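Local coordinates for cupin 2 conserved barrel domain protein (Desulfovibrio desulfuricans subsp. desulfuricans str. G20, PDB 2Q30) that is of unknown function but belongs to the RmlC-like cupins, whose double-stranded beta-helix barrels pair here into a two-fold symmetric dimer, at the interface of chains A and B. Coordinates in Å, arbitrary orientation; residue numbers count along the deposited sequence, not the author numbering. Chains: chain A/B, Uncharacterized protein.

Contact 1: the interface of chains A and B. Residues chain A 6; chain B 76, 84-87, 90-92.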
loop_
_atom_site.group_PDB
_atom_site.type_symbol
_atom_site.label_atom_id
_atom_site.label_comp_id
_atom_site.label_asym_id
_atom_site.label_seq_id
_atom_site.Cartn_x
_atom_site.Cartn_y
_atom_site.Cartn_z
HETATM N N MSE A 6 -13.377 3.708 -10.098
HETATM C CA MSE A 6 -11.961 4.158 -10.136
HETATM C C MSE A 6 -11.901 5.451 -9.308
HETATM O O MSE A 6 -12.668 6.371 -9.588
HETATM C CB MSE A 6 -11.389 4.432 -11.535
HETATM C CG MSE A 6 -10.068 5.214 -11.528
HETATM SE SE MSE A 6 -9.065 5.166 -13.181
HETATM C CE MSE A 6 -8.228 3.424 -12.999
ATOM N N ILE B 76 -4.944 11.460 -13.052
ATOM C CA ILE B 76 -5.276 11.841 -11.688
ATOM C C ILE B 76 -3.914 12.047 -11.024
ATOM O O ILE B 76 -3.101 11.123 -11.052
ATOM C CB ILE B 76 -6.026 10.743 -10.915
ATOM C CG1 ILE B 76 -7.330 10.343 -11.604
ATOM C CG2 ILE B 76 -6.321 11.221 -9.486
ATOM C CD1 ILE B 76 -7.984 9.125 -10.949
ATOM N N LEU B 84 -4.673 4.801 -5.467
ATOM C CA LEU B 84 -5.665 4.606 -6.495
ATOM C C LEU B 84 -6.305 3.260 -6.207
ATOM O O LEU B 84 -5.602 2.285 -5.927
ATOM C CB LEU B 84 -5.020 4.515 -7.886
ATOM C CG LEU B 84 -5.981 4.243 -9.055
ATOM C CD1 LEU B 84 -6.696 5.556 -9.418
ATOM C CD2 LEU B 84 -5.252 3.703 -10.289
ATOM N N VAL B 85 -7.627 3.205 -6.234
ATOM C CA VAL B 85 -8.342 1.926 -6.166
ATOM C C VAL B 85 -9.146 1.873 -7.457
ATOM O O VAL B 85 -9.833 2.829 -7.794
ATOM C CB VAL B 85 -9.268 1.800 -4.966
ATOM C CG1 VAL B 85 -9.906 0.366 -4.953
ATOM C CG2 VAL B 85 -8.532 2.121 -3.668
ATOM N N ALA B 86 -9.087 0.742 -8.162
ATOM C CA ALA B 86 -9.803 0.603 -9.414
ATOM C C ALA B 86 -10.099 -0.837 -9.753
ATOM O O ALA B 86 -9.340 -1.739 -9.338
ATOM C CB ALA B 86 -8.987 1.182 -10.563
ATOM N N PRO B 87 -11.176 -1.053 -10.529
ATOM C CA PRO B 87 -11.400 -2.383 -11.019
ATOM C C PRO B 87 -10.251 -2.797 -11.913
ATOM O O PRO B 87 -9.665 -1.946 -12.612
ATOM C CB PRO B 87 -12.678 -2.240 -11.858
ATOM C CG PRO B 87 -13.346 -1.073 -11.303
ATOM C CD PRO B 87 -12.266 -0.149 -10.929
ATOM N N THR B 90 -10.976 -1.821 -15.482
ATOM C CA THR B 90 -10.943 -0.389 -15.815
ATOM C C THR B 90 -9.518 -0.065 -16.255
ATOM O O THR B 90 -8.585 -0.357 -15.503
ATOM C CB THR B 90 -11.278 0.469 -14.584
ATOM O OG1 THR B 90 -12.612 0.169 -14.160
ATOM C CG2 THR B 90 -11.144 1.959 -14.878
ATOM N N PRO B 91 -9.332 0.540 -17.446
ATOM C CA PRO B 91 -7.969 0.882 -17.884
ATOM C C PRO B 91 -7.215 1.690 -16.829
ATOM O O PRO B 91 -7.751 2.640 -16.307
ATOM C CB PRO B 91 -8.219 1.684 -19.149
ATOM C CG PRO B 91 -9.459 1.107 -19.676
ATOM C CD PRO B 91 -10.309 0.928 -18.475
ATOM N N HIS B 92 -6.019 1.250 -16.472
ATOM C CA HIS B 92 -5.220 1.908 -15.453
ATOM C C HIS B 92 -3.730 1.778 -15.785
ATOM O O HIS B 92 -3.261 0.723 -16.266
ATOM C CB HIS B 92 -5.523 1.324 -14.086
ATOM C CG HIS B 92 -5.319 -0.151 -14.023
ATOM N ND1 HIS B 92 -6.307 -1.053 -14.359
ATOM C CD2 HIS B 92 -4.216 -0.883 -13.744
ATOM C CE1 HIS B 92 -5.828 -2.278 -14.259
ATOM N NE2 HIS B 92 -4.560 -2.201 -13.883
#
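In this pairing of two cupin barrels, the selenomethionine A:Met6, at the start of the modelled chain and just ahead of strand 7-10, inserts into the partner barrel between strand 82-87 and the turn that leads into strand 92-96. Its backbone passes the strand, the CA of A:Met6 lying 3.4 Å from the carbonyl O of B:Val85. CB hangs about equally far from the B:Ala86 methyl and the CG2 methyl of B:Thr90. CG, set anti to the backbone N (chi1 166°), turns to B:Leu84, whose CD1 branch lies 4.0 Å from CG of A:Met6 as the two chains cross obliquely; B:Ile76 CD1 stands farther out on the same flank. Selenium passes near B:Thr90 CG2. There the chain bends (chi3 -80°) and sends its terminal methyl inward. CE of A:Met6 presses on CB of B:Ala86 at 3.4 Å, tighter than usual carbon packing, and meets CB of B:His92 at 3.6 Å. On another side it touches the carbonyl O of B:Pro91, and the CD2 branch of B:Leu84 lies 4.0 Å from CE of A:Met6. No polar bond crosses. The receiving wall is braced internally: ND1 of B:His92 donates to the O of B:Thr90 at 2.6 Å, nearly along the C=O axis and in the imidazole plane. This fixes the ring's rotation and ties the turn to strand 92-96.

Contact 2: the interface of chains A and B. Residues chain A 33, 55-58, 85, 105, 107-108; chain B 30, 32-33, 35, 105, 107.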
loop_
_atom_site.group_PDB
_atom_site.type_symbol
_atom_site.label_atom_id
_atom_site.label_comp_id
_atom_site.label_asym_id
_atom_site.label_seq_id
_atom_site.Cartn_x
_atom_site.Cartn_y
_atom_site.Cartn_z
ATOM N N PHE A 33 -11.390 -6.437 -1.422
ATOM C CA PHE A 33 -10.569 -6.080 -0.272
ATOM C C PHE A 33 -11.136 -4.937 0.582
ATOM O O PHE A 33 -12.063 -4.234 0.184
ATOM C CB PHE A 33 -9.088 -5.798 -0.656
ATOM C CG PHE A 33 -8.877 -4.921 -1.891
ATOM C CD1 PHE A 33 -9.795 -3.935 -2.305
ATOM C CD2 PHE A 33 -7.673 -5.035 -2.601
ATOM C CE1 PHE A 33 -9.521 -3.137 -3.431
ATOM C CE2 PHE A 33 -7.404 -4.216 -3.718
ATOM C CZ PHE A 33 -8.339 -3.279 -4.121
ATOM N N GLY A 55 -7.194 -15.516 4.623
ATOM C CA GLY A 55 -6.820 -14.291 3.938
ATOM C C GLY A 55 -5.575 -13.711 4.524
ATOM O O GLY A 55 -5.077 -14.188 5.555
ATOM N N GLU A 56 -5.096 -12.655 3.869
ATOM C CA GLU A 56 -3.892 -11.948 4.275
ATOM C C GLU A 56 -4.071 -10.448 4.362
ATOM O O GLU A 56 -5.044 -9.913 3.877
ATOM C CB GLU A 56 -2.800 -12.261 3.259
ATOM C CG GLU A 56 -2.220 -13.648 3.400
ATOM C CD GLU A 56 -1.435 -14.032 2.181
ATOM O OE1 GLU A 56 -2.078 -14.342 1.166
ATOM O OE2 GLU A 56 -0.189 -14.076 2.248
ATOM N N LEU A 57 -3.135 -9.778 5.020
ATOM C CA LEU A 57 -3.107 -8.322 4.982
ATOM C C LEU A 57 -1.725 -7.857 4.605
ATOM O O LEU A 57 -0.749 -8.586 4.791
ATOM C CB LEU A 57 -3.507 -7.653 6.302
ATOM C CG LEU A 57 -2.557 -7.765 7.513
ATOM C CD1 LEU A 57 -2.861 -6.694 8.529
ATOM C CD2 LEU A 57 -2.656 -9.118 8.122
ATOM N N ASN A 58 -1.646 -6.635 4.083
ATOM C CA ASN A 58 -0.352 -5.997 3.933
ATOM C C ASN A 58 -0.473 -4.648 4.639
ATOM O O ASN A 58 -1.547 -4.029 4.601
ATOM C CB ASN A 58 0.168 -5.973 2.487
ATOM C CG ASN A 58 -0.498 -4.933 1.606
ATOM O OD1 ASN A 58 -0.274 -3.752 1.748
ATOM N ND2 ASN A 58 -1.226 -5.395 0.626
ATOM N N VAL A 85 3.631 -8.227 5.205
ATOM C CA VAL A 85 2.599 -9.102 4.657
ATOM C C VAL A 85 2.419 -10.248 5.650
ATOM O O VAL A 85 3.391 -10.874 6.062
ATOM C CB VAL A 85 2.911 -9.674 3.263
ATOM C CG1 VAL A 85 1.619 -10.386 2.666
ATOM C CG2 VAL A 85 3.352 -8.576 2.321
ATOM N N THR A 105 -4.314 -3.205 3.681
ATOM C CA THR A 105 -5.155 -3.838 2.662
ATOM C C THR A 105 -5.328 -5.289 3.103
ATOM O O THR A 105 -4.341 -5.987 3.332
ATOM C CB THR A 105 -4.541 -3.775 1.250
ATOM O OG1 THR A 105 -4.331 -2.391 0.922
ATOM C CG2 THR A 105 -5.507 -4.412 0.226
ATOM N N ALA A 107 -7.317 -8.905 2.224
ATOM C CA ALA A 107 -7.954 -9.688 1.134
ATOM C C ALA A 107 -7.975 -11.198 1.426
ATOM O O ALA A 107 -6.959 -11.746 1.846
ATOM C CB ALA A 107 -7.253 -9.465 -0.170
ATOM N N PRO A 108 -9.159 -11.839 1.356
ATOM C CA PRO A 108 -10.484 -11.237 1.186
ATOM C C PRO A 108 -10.816 -10.358 2.416
ATOM O O PRO A 108 -10.136 -10.474 3.441
ATOM C CB PRO A 108 -11.429 -12.444 1.122
ATOM C CG PRO A 108 -10.542 -13.604 0.760
ATOM C CD PRO A 108 -9.241 -13.305 1.438
ATOM N N SER B 30 0.123 -14.774 -3.549
ATOM C CA SER B 30 -0.620 -15.866 -2.934
ATOM C C SER B 30 -1.976 -15.966 -3.622
ATOM O O SER B 30 -2.275 -15.230 -4.572
ATOM C CB SER B 30 -0.801 -15.610 -1.435
ATOM O OG SER B 30 -1.647 -14.503 -1.231
ATOM N N ASN B 32 -4.652 -14.993 -2.246
ATOM C CA ASN B 32 -5.409 -13.834 -1.753
ATOM C C ASN B 32 -5.157 -12.544 -2.473
ATOM O O ASN B 32 -6.092 -11.765 -2.711
ATOM C CB ASN B 32 -5.109 -13.645 -0.270
ATOM C CG ASN B 32 -5.500 -14.869 0.552
ATOM O OD1 ASN B 32 -6.594 -15.389 0.392
ATOM N ND2 ASN B 32 -4.594 -15.346 1.407
ATOM N N PHE B 33 -3.885 -12.293 -2.772
ATOM C CA PHE B 33 -3.488 -11.149 -3.550
ATOM C C PHE B 33 -2.051 -11.273 -4.095
ATOM O O PHE B 33 -1.257 -12.106 -3.643
ATOM C CB PHE B 33 -3.676 -9.790 -2.786
ATOM C CG PHE B 33 -3.111 -9.721 -1.343
ATOM C CD1 PHE B 33 -2.052 -10.513 -0.883
ATOM C CD2 PHE B 33 -3.607 -8.742 -0.477
ATOM C CE1 PHE B 33 -1.561 -10.378 0.430
ATOM C CE2 PHE B 33 -3.109 -8.585 0.810
ATOM C CZ PHE B 33 -2.089 -9.413 1.271
ATOM N N ILE B 35 1.200 -8.764 -4.870
ATOM C CA ILE B 35 1.761 -7.494 -4.461
ATOM C C ILE B 35 3.061 -7.372 -5.252
ATOM O O ILE B 35 3.959 -8.256 -5.166
ATOM C CB ILE B 35 2.029 -7.386 -2.950
ATOM C CG1 ILE B 35 0.776 -7.764 -2.110
ATOM C CG2 ILE B 35 2.494 -5.946 -2.631
ATOM C CD1 ILE B 35 1.078 -7.929 -0.597
ATOM N N THR B 105 -1.312 -3.780 -5.215
ATOM C CA THR B 105 -1.920 -4.964 -4.630
ATOM C C THR B 105 -3.104 -5.289 -5.506
ATOM O O THR B 105 -3.922 -4.411 -5.723
ATOM C CB THR B 105 -2.390 -4.682 -3.223
ATOM O OG1 THR B 105 -1.237 -4.416 -2.428
ATOM C CG2 THR B 105 -3.147 -5.889 -2.642
ATOM N N ALA B 107 -6.358 -8.007 -6.077
ATOM C CA ALA B 107 -7.204 -8.934 -5.343
ATOM C C ALA B 107 -8.555 -9.136 -6.057
ATOM O O ALA B 107 -9.246 -8.140 -6.329
ATOM C CB ALA B 107 -7.435 -8.407 -3.943
#
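Strands 56-63, 82-87 and 100-107 of one cupin barrel receive the loop residues B:Ser30, B:Asn32 and B:Phe33 and the start of strand 34-40 of the other, close to the two-fold axis. The polar grip centres on A:Glu56, whose CG stands anti to the carbonyl carbon and whose chain runs on extended. Its carboxylate OE1 accepts two bonds. The hydroxyl OG of B:Ser30 donates to the syn lone pair, while ND2 of B:Asn32 reaches OE1 of A:Glu56 at 2.7 Å from above the carboxylate plane, on a fairly straight path (161° at H). The carboxylate and amide planes are 70° apart, and the two donors may favour the charged acid. B:Ser30 OG also accepts from the backbone N of B:Asn32 at 3.2 Å, so the loop holds its own hydroxyl in place. Beside this grip B:Phe33, in the crowded first-torsion position (chi1 49°), points its ring into chain A: CZ lies 3.5 Å from CB of A:Glu56, and the ring edge meets the carbonyl carbon of A:Leu57 and the O of A:Thr105. One face is covered near its rim by CD1 of B:Ile35 of the same chain, which also touches A:Val85 CG2 tip to tip. The ring's CD2 packs on the methyl of A:Ala107. In the twin arrangement, CD2 of A:Phe33 rests 3.6 Å from CB of B:Ala107. At the axis the CG2 methyls of A:Thr105 and B:Thr105 meet tip to tip at 4.0 Å. Next to them the amide ND2 of A:Asn58 and the hydroxyl OG1 of B:Thr105 meet tip to tip in a weak bond of 3.2 Å, well off straight.

The C-alpha centres of contact 1 and contact 2 lie about 17 Å apart on one two-fold symmetric interface, and each recurs with the chains exchanged. Strand 82-87 serves both: in chain B it receives A:Met6, the first modelled residue, in contact 1, and in chain A its A:Val85 lines contact 2. The two differ in character and in place. Contact 2 joins the barrels near the axis through polar and apolar groups, whereas contact 1 is an apolar clasp farther out. The reciprocal reach of the two N-terminal segments is consistent with a dimer, although the structure alone does not show that it forms in solution.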